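Orotidine 5'-phosphate decarboxylase (Streptomyces avermitilis, PDB 3V75) probably catalyses the decarboxylation of orotidine 5'-phosphate to UMP, the last step of de novo UMP biosynthesis. Local coordinates at residues 53-58 with 65-70; 132-137 with 144-149; 159-164 with 215-220. All coordinates share one frame; numbering follows the deposited sequence. Where two conformers were deposited one is given.

Interaction 1. Residues 53-58 with 65-70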
loop_
_atom_site.group_PDB
_atom_site.type_symbol
_atom_site.label_atom_id
_atom_site.label_comp_id
_atom_site.label_asym_id
_atom_site.label_seq_id
_atom_site.Cartn_x
_atom_site.Cartn_y
_atom_site.Cartn_z
ATOM N N ALA A 53 19.204 -11.621 -11.240
ATOM C CA ALA A 53 19.754 -12.635 -12.147
ATOM C C ALA A 53 20.756 -11.933 -13.074
ATOM O O ALA A 53 21.855 -12.458 -13.289
ATOM C CB ALA A 53 18.660 -13.315 -12.943
ATOM N N ASP A 54 20.382 -10.779 -13.622
ATOM C CA ASP A 54 21.327 -10.004 -14.449
ATOM C C ASP A 54 22.666 -9.731 -13.715
ATOM O O ASP A 54 23.753 -9.775 -14.346
ATOM C CB ASP A 54 20.730 -8.663 -14.896
ATOM C CG ASP A 54 19.578 -8.802 -15.924
ATOM O OD1 ASP A 54 19.396 -9.896 -16.507
ATOM O OD2 ASP A 54 18.852 -7.787 -16.143
ATOM N N TRP A 55 22.649 -9.387 -12.419
ATOM C CA TRP A 55 23.890 -9.164 -11.655
ATOM C C TRP A 55 24.582 -10.460 -11.288
ATOM O O TRP A 55 25.570 -10.436 -10.547
ATOM C CB TRP A 55 23.680 -8.404 -10.328
ATOM C CG TRP A 55 23.369 -6.981 -10.497
ATOM C CD1 TRP A 55 22.720 -6.424 -11.556
ATOM C CD2 TRP A 55 23.638 -5.913 -9.582
ATOM N NE1 TRP A 55 22.576 -5.066 -11.369
ATOM C CE2 TRP A 55 23.140 -4.728 -10.168
ATOM C CE3 TRP A 55 24.280 -5.839 -8.344
ATOM C CZ2 TRP A 55 23.245 -3.465 -9.536
ATOM C CZ3 TRP A 55 24.388 -4.559 -7.709
ATOM C CH2 TRP A 55 23.875 -3.413 -8.319
ATOM N N GLY A 56 24.026 -11.588 -11.738
ATOM C CA GLY A 56 24.552 -12.897 -11.380
ATOM C C GLY A 56 24.315 -13.244 -9.918
ATOM O O GLY A 56 25.113 -13.984 -9.318
ATOM N N LEU A 57 23.245 -12.686 -9.326
ATOM C CA LEU A 57 22.922 -12.982 -7.924
ATOM C C LEU A 57 21.688 -13.898 -7.879
ATOM O O LEU A 57 20.875 -13.928 -8.823
ATOM C CB LEU A 57 22.597 -11.692 -7.141
ATOM C CG LEU A 57 23.713 -10.656 -7.139
ATOM C CD1 LEU A 57 23.123 -9.333 -6.646
ATOM C CD2 LEU A 57 24.849 -11.118 -6.263
ATOM N N SER A 58 21.541 -14.616 -6.784
ATOM C CA SER A 58 20.429 -15.549 -6.640
ATOM C C SER A 58 19.162 -14.782 -6.253
ATOM O O SER A 58 19.254 -13.657 -5.711
ATOM C CB SER A 58 20.769 -16.533 -5.530
ATOM O OG SER A 58 21.198 -15.827 -4.336
ATOM N N GLU A 65 20.275 -8.739 -0.464
ATOM C CA GLU A 65 21.169 -8.019 0.411
ATOM C C GLU A 65 22.460 -7.570 -0.307
ATOM O O GLU A 65 22.918 -6.436 -0.126
ATOM C CB GLU A 65 21.492 -8.892 1.604
ATOM C CG GLU A 65 22.437 -8.294 2.587
ATOM C CD GLU A 65 22.696 -9.268 3.752
ATOM O OE1 GLU A 65 22.949 -10.494 3.500
ATOM O OE2 GLU A 65 22.693 -8.818 4.928
ATOM N N ARG A 66 23.052 -8.458 -1.114
ATOM C CA ARG A 66 24.285 -8.092 -1.825
ATOM C C ARG A 66 24.027 -6.962 -2.837
ATOM O O ARG A 66 24.830 -6.019 -2.970
ATOM C CB ARG A 66 24.837 -9.322 -2.539
ATOM C CG ARG A 66 26.128 -9.045 -3.298
ATOM C CD ARG A 66 27.238 -8.648 -2.322
ATOM N NE ARG A 66 27.461 -7.190 -2.262
ATOM C CZ ARG A 66 28.420 -6.610 -1.526
ATOM N NH1 ARG A 66 29.235 -7.373 -0.793
ATOM N NH2 ARG A 66 28.628 -5.282 -1.554
ATOM N N PHE A 67 22.908 -7.065 -3.543
ATOM C CA PHE A 67 22.502 -6.043 -4.517
ATOM C C PHE A 67 22.369 -4.688 -3.805
ATOM O O PHE A 67 22.926 -3.664 -4.236
ATOM C CB PHE A 67 21.157 -6.449 -5.112
ATOM C CG PHE A 67 20.584 -5.475 -6.100
ATOM C CD1 PHE A 67 19.832 -4.382 -5.679
ATOM C CD2 PHE A 67 20.751 -5.671 -7.472
ATOM C CE1 PHE A 67 19.282 -3.496 -6.589
ATOM C CE2 PHE A 67 20.179 -4.783 -8.409
ATOM C CZ PHE A 67 19.453 -3.686 -7.959
ATOM N N SER A 68 21.574 -4.673 -2.740
ATOM C CA SER A 68 21.271 -3.432 -2.036
ATOM C C SER A 68 22.535 -2.793 -1.447
ATOM O O SER A 68 22.756 -1.567 -1.553
ATOM C CB SER A 68 20.227 -3.741 -0.951
ATOM O OG SER A 68 19.030 -4.178 -1.575
ATOM N N ARG A 69 23.380 -3.620 -0.860
ATOM C CA ARG A 69 24.610 -3.130 -0.288
ATOM C C ARG A 69 25.502 -2.499 -1.359
ATOM O O ARG A 69 26.099 -1.440 -1.135
ATOM C CB ARG A 69 25.334 -4.288 0.410
ATOM C CG ARG A 69 26.657 -3.885 0.959
ATOM C CD ARG A 69 27.269 -5.030 1.765
ATOM N NE ARG A 69 28.646 -4.660 2.057
ATOM C CZ ARG A 69 29.435 -5.346 2.869
ATOM N NH1 ARG A 69 28.948 -6.441 3.464
ATOM N NH2 ARG A 69 30.692 -4.925 3.072
ATOM N N THR A 70 25.609 -3.148 -2.511
ATOM C CA THR A 70 26.472 -2.641 -3.571
ATOM C C THR A 70 25.937 -1.324 -4.113
ATOM O O THR A 70 26.722 -0.400 -4.396
ATOM C CB THR A 70 26.574 -3.674 -4.710
ATOM O OG1 THR A 70 27.332 -4.778 -4.226
ATOM C CG2 THR A 70 27.232 -3.067 -5.958
#
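W55 and F67 form the heart of this contact. Their side chains cross at about a right angle, and the CD2 and CE2 side of the phenyl ring lies over one face of the indole, with F67 CE2 3.4 Å from W55 CE2. The ring planes meet at 37°, with the six-membered ring of W55 and the ring of F67 4.2 Å apart between centroids, an oblique pairing that is neither an offset stack nor a T. F67 reaches the indole because its CG is anti to the backbone N (chi1 178°), which swings the ring off the side of helix 61-75. L57 CD1 lies at the edge of the F67 ring, near its plane, and touches F67 CB at 3.8 Å, while the other methyl, CD2, lies 3.8 Å from R66 CG. The branched leucine thus serves an aromatic and the aliphatic start of an arginine at once. At the far end of the indole, T70 offers its methyl, CG2, 3.7 Å from W55 CZ3. Its hydroxyl OG1 faces the other way and accepts a hydrogen bond from R66 NH2, 3.0 Å long and bent at 135°. G56, with positive phi, ends helix 49-54 in a Schellman motif and turns the chain so that W55 and L57 both face helix 61-75. The indole nitrogen NE1 is satisfied by L274 O, and L283 of helix 280-299 adds to the packing. The contact therefore rests on the burial of apolar surface and on close van der Waals packing, with the polar groups of W55 and T70 bonded to other partners.

Interaction 2. Residues 132-137 with 144-149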
loop_
_atom_site.group_PDB
_atom_site.type_symbol
_atom_site.label_atom_id
_atom_site.label_comp_id
_atom_site.label_asym_id
_atom_site.label_seq_id
_atom_site.Cartn_x
_atom_site.Cartn_y
_atom_site.Cartn_z
ATOM N N GLU A 132 4.003 6.377 11.129
ATOM C CA GLU A 132 4.883 5.972 12.249
ATOM C C GLU A 132 6.040 5.096 11.690
ATOM O O GLU A 132 7.187 5.185 12.131
ATOM C CB GLU A 132 4.071 5.199 13.349
ATOM C CG GLU A 132 4.872 4.588 14.537
ATOM C CD GLU A 132 3.993 3.925 15.660
ATOM O OE1 GLU A 132 2.859 4.429 15.889
ATOM O OE2 GLU A 132 4.446 2.995 16.341
ATOM N N ALA A 133 5.689 4.191 10.763
ATOM C CA ALA A 133 6.686 3.268 10.201
ATOM C C ALA A 133 7.742 4.014 9.365
ATOM O O ALA A 133 8.926 3.667 9.407
ATOM C CB ALA A 133 5.999 2.233 9.306
ATOM N N PHE A 134 7.312 5.012 8.594
ATOM C CA PHE A 134 8.198 5.579 7.568
ATOM C C PHE A 134 8.605 7.042 7.778
ATOM O O PHE A 134 9.532 7.511 7.095
ATOM C CB PHE A 134 7.536 5.464 6.193
ATOM C CG PHE A 134 7.288 4.048 5.762
ATOM C CD1 PHE A 134 8.351 3.211 5.492
ATOM C CD2 PHE A 134 5.998 3.541 5.657
ATOM C CE1 PHE A 134 8.133 1.872 5.101
ATOM C CE2 PHE A 134 5.766 2.237 5.279
ATOM C CZ PHE A 134 6.841 1.376 4.990
ATOM N N LEU A 135 7.912 7.795 8.636
ATOM C CA LEU A 135 8.053 9.264 8.636
ATOM C C LEU A 135 8.410 9.842 9.973
ATOM O O LEU A 135 8.425 11.058 10.127
ATOM C CB LEU A 135 6.774 9.936 8.112
ATOM C CG LEU A 135 6.435 9.569 6.656
ATOM C CD1 LEU A 135 5.000 9.957 6.315
ATOM C CD2 LEU A 135 7.453 10.143 5.640
ATOM N N ARG A 136 8.690 9.009 10.955
ATOM C CA ARG A 136 9.117 9.545 12.231
ATOM C C ARG A 136 10.552 9.120 12.503
ATOM O O ARG A 136 10.894 7.972 12.223
ATOM C CB ARG A 136 8.195 9.028 13.320
ATOM C CG ARG A 136 8.396 9.835 14.558
ATOM C CD ARG A 136 7.192 9.717 15.434
ATOM N NE ARG A 136 7.155 8.421 16.083
ATOM C CZ ARG A 136 6.145 8.085 16.876
ATOM N NH1 ARG A 136 5.166 8.990 17.055
ATOM N NH2 ARG A 136 6.122 6.901 17.492
ATOM N N LYS A 137 11.385 9.971 13.106
ATOM C CA LYS A 137 12.822 9.603 13.152
ATOM C C LYS A 137 13.257 8.394 13.933
ATOM O O LYS A 137 14.354 7.862 13.718
ATOM C CB LYS A 137 13.676 10.758 13.599
ATOM C CG LYS A 137 13.341 11.215 15.005
ATOM C CD LYS A 137 14.508 12.071 15.415
ATOM C CE LYS A 137 14.457 12.437 16.892
ATOM N NZ LYS A 137 15.700 13.245 17.099
ATOM N N ASP A 144 13.062 10.012 4.030
ATOM C CA ASP A 144 12.839 11.440 3.837
ATOM C C ASP A 144 11.498 11.736 3.185
ATOM O O ASP A 144 10.958 12.833 3.330
ATOM C CB ASP A 144 13.979 11.998 2.993
ATOM C CG ASP A 144 15.274 11.869 3.713
ATOM O OD1 ASP A 144 15.459 12.619 4.708
ATOM O OD2 ASP A 144 16.099 10.974 3.364
ATOM N N ALA A 145 10.949 10.767 2.462
ATOM C CA ALA A 145 9.589 10.895 1.945
ATOM C C ALA A 145 8.975 9.532 1.718
ATOM O O ALA A 145 9.688 8.522 1.694
ATOM C CB ALA A 145 9.562 11.730 0.637
ATOM N N LEU A 146 7.654 9.505 1.527
ATOM C CA LEU A 146 6.926 8.257 1.344
ATOM C C LEU A 146 5.975 8.440 0.191
ATOM O O LEU A 146 5.278 9.462 0.124
ATOM C CB LEU A 146 6.118 7.961 2.620
ATOM C CG LEU A 146 5.201 6.746 2.582
ATOM C CD1 LEU A 146 5.953 5.401 2.416
ATOM C CD2 LEU A 146 4.270 6.755 3.861
ATOM N N THR A 147 5.895 7.463 -0.711
ATOM C CA THR A 147 4.843 7.501 -1.726
ATOM C C THR A 147 3.544 6.966 -1.101
ATOM O O THR A 147 3.540 5.944 -0.373
ATOM C CB THR A 147 5.186 6.684 -3.015
ATOM O OG1 THR A 147 5.375 5.311 -2.659
ATOM C CG2 THR A 147 6.478 7.234 -3.698
ATOM N N VAL A 148 2.441 7.644 -1.430
ATOM C CA VAL A 148 1.111 7.287 -0.899
ATOM C C VAL A 148 0.072 7.312 -1.990
ATOM O O VAL A 148 0.174 8.078 -2.967
ATOM C CB VAL A 148 0.665 8.220 0.272
ATOM C CG1 VAL A 148 1.619 8.062 1.462
ATOM C CG2 VAL A 148 0.629 9.700 -0.172
ATOM N N SER A 149 -0.937 6.470 -1.832
ATOM C CA SER A 149 -1.992 6.340 -2.832
ATOM C C SER A 149 -3.228 7.059 -2.236
ATOM O O SER A 149 -3.505 6.933 -1.030
ATOM C CB SER A 149 -2.200 4.837 -3.069
ATOM O OG SER A 149 -3.123 4.521 -4.109
#
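L146 is the pivot, its two methyls set against F134, in the last turn of helix 124-134, and L135, which follows it in the chain. CD1 makes an oblique, off-centre CH-pi contact with the F134 ring, 4.2 Å from the ring centroid and 29° from the normal; the nearest ring atom is F134 CD2 at 3.7 Å. The methyl of A133 is on the opposite side of the ring plane from L146 CD1, 3.9 Å above it and displaced toward the rim. L146 CD2 turns to L135 CD1 (4.1 Å), and the second methyl of L135, CD2, rests 4.0 Å from L146 CB, the two leucine side chains crossing at about a right angle. In L146, CG, anti to the backbone N (chi1 175°), leads the side chain toward the helix, and chi2 near 64° turns one methyl to F134 and the other to L135. M116 of strand 113-120 touches both F134 and L146, while L171 of strand 170-176 meets L135. The side chain of L146 is about 7 Å from that of K119, the predicted proton donor. Strand 113-120, helix 124-134 and strand 145-148 form a beta-alpha-beta unit, and this is where the end of its helix meets its second strand. With all four touching residues buried and apolar, the join rests on shape and on removal of hydrocarbon from water.

Interaction 3. Residues 159-164 with 215-220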
loop_
_atom_site.group_PDB
_atom_site.type_symbol
_atom_site.label_atom_id
_atom_site.label_comp_id
_atom_site.label_asym_id
_atom_site.label_seq_id
_atom_site.Cartn_x
_atom_site.Cartn_y
_atom_site.Cartn_z
ATOM N N PRO A 159 -3.089 12.260 8.533
ATOM C CA PRO A 159 -2.104 11.896 9.581
ATOM C C PRO A 159 -0.673 11.817 9.050
ATOM O O PRO A 159 0.282 12.141 9.793
ATOM C CB PRO A 159 -2.584 10.503 10.064
ATOM C CG PRO A 159 -4.087 10.511 9.753
ATOM C CD PRO A 159 -4.191 11.281 8.439
ATOM N N ALA A 160 -0.500 11.368 7.812
ATOM C CA ALA A 160 0.838 11.294 7.217
ATOM C C ALA A 160 1.361 12.688 6.856
ATOM O O ALA A 160 2.553 12.967 7.049
ATOM C CB ALA A 160 0.815 10.410 5.965
ATOM N N VAL A 161 0.501 13.572 6.332
ATOM C CA VAL A 161 0.905 14.959 6.068
ATOM C C VAL A 161 1.400 15.626 7.345
ATOM O O VAL A 161 2.477 16.251 7.359
ATOM C CB VAL A 161 -0.274 15.805 5.475
ATOM C CG1 VAL A 161 0.114 17.291 5.351
ATOM C CG2 VAL A 161 -0.712 15.251 4.099
ATOM N N GLU A 162 0.635 15.504 8.430
ATOM C CA GLU A 162 1.003 16.194 9.663
ATOM C C GLU A 162 2.312 15.661 10.228
ATOM O O GLU A 162 3.169 16.419 10.692
ATOM C CB GLU A 162 -0.107 16.049 10.717
ATOM C CG GLU A 162 -1.383 16.795 10.368
ATOM C CD GLU A 162 -2.552 16.415 11.337
ATOM O OE1 GLU A 162 -2.422 15.437 12.141
ATOM O OE2 GLU A 162 -3.635 17.069 11.270
ATOM N N LEU A 163 2.466 14.341 10.234
ATOM C CA LEU A 163 3.692 13.778 10.811
ATOM C C LEU A 163 4.895 14.097 9.936
ATOM O O LEU A 163 5.979 14.400 10.455
ATOM C CB LEU A 163 3.548 12.269 11.013
ATOM C CG LEU A 163 4.760 11.647 11.699
ATOM C CD1 LEU A 163 5.196 12.434 12.988
ATOM C CD2 LEU A 163 4.521 10.142 12.008
ATOM N N ALA A 164 4.706 14.048 8.620
ATOM C CA ALA A 164 5.780 14.446 7.710
ATOM C C ALA A 164 6.225 15.886 7.997
ATOM O O ALA A 164 7.442 16.158 8.098
ATOM C CB ALA A 164 5.343 14.304 6.284
ATOM N N GLY A 215 7.911 23.289 -1.670
ATOM C CA GLY A 215 7.157 22.612 -0.628
ATOM C C GLY A 215 7.547 21.148 -0.482
ATOM O O GLY A 215 8.256 20.584 -1.330
ATOM N N SER A 216 7.038 20.495 0.563
ATOM C CA SER A 216 7.397 19.108 0.865
ATOM C C SER A 216 6.450 18.055 0.331
ATOM O O SER A 216 6.723 16.864 0.483
ATOM C CB SER A 216 7.530 18.905 2.385
ATOM O OG SER A 216 8.559 19.701 2.926
ATOM N N PHE A 217 5.344 18.492 -0.289
ATOM C CA PHE A 217 4.279 17.570 -0.677
ATOM C C PHE A 217 4.187 17.497 -2.187
ATOM O O PHE A 217 3.775 18.441 -2.851
ATOM C CB PHE A 217 2.977 17.942 0.072
ATOM C CG PHE A 217 3.187 17.891 1.562
ATOM C CD1 PHE A 217 3.253 16.664 2.209
ATOM C CD2 PHE A 217 3.495 19.033 2.277
ATOM C CE1 PHE A 217 3.562 16.585 3.590
ATOM C CE2 PHE A 217 3.789 18.960 3.658
ATOM C CZ PHE A 217 3.824 17.732 4.294
ATOM N N GLY A 218 4.644 16.364 -2.709
ATOM C CA GLY A 218 4.808 16.223 -4.157
ATOM C C GLY A 218 3.831 15.237 -4.738
ATOM O O GLY A 218 2.995 14.653 -4.027
ATOM N N ALA A 219 3.922 15.070 -6.062
ATOM C CA ALA A 219 3.067 14.150 -6.812
ATOM C C ALA A 219 3.939 13.168 -7.597
ATOM O O ALA A 219 5.042 13.527 -8.024
ATOM C CB ALA A 219 2.194 14.927 -7.815
ATOM N N VAL A 220 3.417 11.966 -7.831
ATOM C CA VAL A 220 4.016 11.053 -8.798
ATOM C C VAL A 220 3.357 11.349 -10.160
ATOM O O VAL A 220 2.124 11.300 -10.289
ATOM C CB VAL A 220 3.808 9.578 -8.404
ATOM C CG1 VAL A 220 4.474 8.672 -9.470
ATOM C CG2 VAL A 220 4.401 9.339 -6.989
#
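F217 reaches from the start of strand 217-221 to V161 and A164 on helix 158-167, bridging backbones that stay 8.0 Å apart at their nearest CA atoms, those of V161 and F217. Its CB points toward the helix, and CG sits beside the backbone N, anti to the carbonyl carbon (chi1 -58°), which directs the ring outward from the strand. From there the far end of the ring does the touching. F217 CE1 meets V161 CG1 and V161 O, both at 3.9 Å, and A164 CB at 4.0 Å, the last near the plane of the ring and at its edge. At the tip, CZ meets the same V161 methyl and also V161 O, 3.7 Å away. The valine methyl sits over a ring face in a CH-pi contact, CG1 lying 4.2 Å from the centroid of F217 and 25° from the normal. S216 CB approaches the opposite face, offset toward the rim, so the ring is flanked on both sides by aliphatic carbon. A beta-branched valine can present a methyl to the face, whereas alanine at the rim is short enough to let the helix come close. A phenylalanine suits the strand because its rigid, long and wholly apolar side chain spans the interval without burying a polar group. The helix is the one leading into strand 170-176, the neighbour of strand 217-221: V161 also touches L171 of that strand, and E207 packs against both V161 and F217. F217 thus lies between helix 158-167 and E207 at the end of helix 196-207, outside the parallel barrel.

Overall arrangement
From the N terminus the three contacts follow in series, none nesting in or crossing another. Interaction 1 spans the six residues 59-64, four of them helical, after the first barrel strand and ties the turn that ends helix 49-54 to helix 61-75. Interaction 2 closes the turn 138-143 between helix 124-134 and the fourth strand. Interaction 3 spans a much longer loop, 165-214, and ties the helix after that strand to the sixth strand, skipping over the fifth. Interactions 1 and 3 lie on opposite sides of the chain's centre, about 32 Å apart between centres. Interactions 2 and 3 touch, where L135 and R136 pack on L163, and both belong to one side of the eight-stranded TIM barrel.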